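Local atomic coordinates of protein STE5 (Saccharomyces cerevisiae, PDB entry 3FZE), a protein that acts as a scaffold in yeast pheromone signalling, its minimal scaffold domain co-catalysing phosphorylation of the MAP kinase Fus3 by Ste7. Residues S7-L12 / E175-S180. Numbering follows the deposited sequence.
Sequences SSILSL and ETLCYS
I9 presents both of its branches to helix 170-180: its first torsion (chi1 -70°) sets CG2 anti to the backbone N and CG1 beside it, while the extended second torsion (165°) carries CD1 out to T176. There CD1 meets T176 CG2 at 3.5 Å, tighter than usual for two methyl groups, and I9 CG2 lies 4.1 Å from L177 CD1. S180 shows how a serine can serve a largely apolar helix pair. Its OG turns back along its own helix and donates to T176 O at 2.7 Å, tilted from the carbonyl plane, while S180 N reaches that oxygen from the opposite face. With its proton thus engaged, S180 OG rests against carbon, 3.6 Å from I9 CG2. An alanine here would probably leave T176 O with the backbone donor alone and I9 CG2 without its contact to OG. No hydrogen bond links the two segments, although K13, one residue beyond 7-12, donates to S180 O. The axes of 7-12 and 175-180 approach to 9.8 Å at a crossing angle of -37°. Helices 2-14 and 170-180 thus pack together beside the mixed sheet of this vWA-like alpha/beta/alpha fold, and L177 and C178 also touch L47 of helix 35-50.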
loop_
_atom_site.group_PDB
_atom_site.type_symbol
_atom_site.label_atom_id
_atom_site.label_comp_id
_atom_site.label_asym_id
_atom_site.label_seq_id
_atom_site.Cartn_x
_atom_site.Cartn_y
_atom_site.Cartn_z
ATOM N N SER A 7 8.736 -7.973 11.085
ATOM C CA SER A 7 7.867 -8.901 11.799
ATOM C C SER A 7 6.396 -8.721 11.415
ATOM O O SER A 7 5.645 -9.689 11.345
ATOM C CB SER A 7 8.072 -8.803 13.317
ATOM O OG SER A 7 7.866 -7.487 13.789
ATOM N N SER A 8 5.988 -7.482 11.173
ATOM C CA SER A 8 4.619 -7.228 10.748
ATOM C C SER A 8 4.360 -7.874 9.391
ATOM O O SER A 8 3.345 -8.542 9.194
ATOM C CB SER A 8 4.334 -5.726 10.702
ATOM O OG SER A 8 4.386 -5.171 12.004
ATOM N N ILE A 9 5.292 -7.687 8.463
ATOM C CA ILE A 9 5.161 -8.276 7.133
ATOM C C ILE A 9 5.210 -9.804 7.198
ATOM O O ILE A 9 4.483 -10.493 6.482
ATOM C CB ILE A 9 6.220 -7.701 6.163
ATOM C CG1 ILE A 9 5.893 -6.237 5.848
ATOM C CG2 ILE A 9 6.288 -8.518 4.876
ATOM C CD1 ILE A 9 7.029 -5.479 5.204
ATOM N N LEU A 10 6.057 -10.339 8.071
ATOM C CA LEU A 10 6.136 -11.784 8.227
ATOM C C LEU A 10 4.825 -12.332 8.786
ATOM O O LEU A 10 4.419 -13.445 8.458
ATOM C CB LEU A 10 7.318 -12.182 9.116
ATOM C CG LEU A 10 8.694 -11.728 8.622
ATOM C CD1 LEU A 10 9.792 -12.568 9.245
ATOM C CD2 LEU A 10 8.772 -11.790 7.104
ATOM N N SER A 11 4.163 -11.543 9.625
ATOM C CA SER A 11 2.879 -11.948 10.176
ATOM C C SER A 11 1.846 -12.071 9.055
ATOM O O SER A 11 1.102 -13.049 8.983
ATOM C CB SER A 11 2.409 -10.948 11.233
ATOM O OG SER A 11 1.189 -11.365 11.816
ATOM N N LEU A 12 1.816 -11.076 8.175
ATOM C CA LEU A 12 0.900 -11.088 7.043
ATOM C C LEU A 12 1.174 -12.274 6.126
ATOM O O LEU A 12 0.261 -13.005 5.746
ATOM C CB LEU A 12 1.020 -9.778 6.252
ATOM C CG LEU A 12 0.392 -9.771 4.854
ATOM C CD1 LEU A 12 -1.126 -9.775 4.968
ATOM C CD2 LEU A 12 0.876 -8.571 4.045
ATOM N N GLU A 175 10.910 -3.307 -0.383
ATOM C CA GLU A 175 11.866 -4.400 -0.551
ATOM C C GLU A 175 11.557 -5.501 0.460
ATOM O O GLU A 175 11.590 -6.686 0.124
ATOM C CB GLU A 175 13.324 -3.922 -0.416
ATOM C CG GLU A 175 13.829 -3.185 -1.656
ATOM C CD GLU A 175 15.327 -2.920 -1.633
ATOM O OE1 GLU A 175 15.942 -3.060 -0.564
ATOM O OE2 GLU A 175 15.883 -2.560 -2.693
ATOM N N THR A 176 11.238 -5.112 1.690
ATOM C CA THR A 176 10.908 -6.095 2.715
ATOM C C THR A 176 9.651 -6.865 2.333
ATOM O O THR A 176 9.588 -8.093 2.468
ATOM C CB THR A 176 10.718 -5.454 4.102
ATOM O OG1 THR A 176 11.946 -4.847 4.509
ATOM C CG2 THR A 176 10.336 -6.530 5.128
ATOM N N LEU A 177 8.658 -6.146 1.827
ATOM C CA LEU A 177 7.426 -6.786 1.414
ATOM C C LEU A 177 7.684 -7.792 0.288
ATOM O O LEU A 177 7.280 -8.957 0.372
ATOM C CB LEU A 177 6.407 -5.726 0.988
ATOM C CG LEU A 177 5.076 -6.268 0.457
ATOM C CD1 LEU A 177 4.320 -7.035 1.542
ATOM C CD2 LEU A 177 4.250 -5.124 -0.110
ATOM N N CYS A 178 8.376 -7.357 -0.760
ATOM C CA CYS A 178 8.592 -8.220 -1.918
ATOM C C CYS A 178 9.472 -9.414 -1.597
ATOM O O CYS A 178 9.176 -10.555 -1.989
ATOM C CB CYS A 178 9.212 -7.432 -3.067
ATOM S SG CYS A 178 8.019 -6.327 -3.809
ATOM N N TYR A 179 10.570 -9.152 -0.896
ATOM C CA TYR A 179 11.522 -10.210 -0.597
ATOM C C TYR A 179 10.947 -11.245 0.365
ATOM O O TYR A 179 11.285 -12.421 0.273
ATOM C CB TYR A 179 12.865 -9.643 -0.114
ATOM C CG TYR A 179 13.764 -9.252 -1.262
ATOM C CD1 TYR A 179 13.451 -8.147 -2.068
ATOM C CD2 TYR A 179 14.886 -9.995 -1.572
ATOM C CE1 TYR A 179 14.257 -7.804 -3.138
ATOM C CE2 TYR A 179 15.705 -9.657 -2.636
ATOM C CZ TYR A 179 15.375 -8.562 -3.422
ATOM O OH TYR A 179 16.203 -8.238 -4.478
ATOM N N SER A 180 10.075 -10.813 1.273
ATOM C CA SER A 180 9.439 -11.755 2.196
ATOM C C SER A 180 8.620 -12.787 1.426
ATOM O O SER A 180 8.448 -13.921 1.879
ATOM C CB SER A 180 8.554 -11.029 3.211
ATOM O OG SER A 180 9.326 -10.253 4.110
#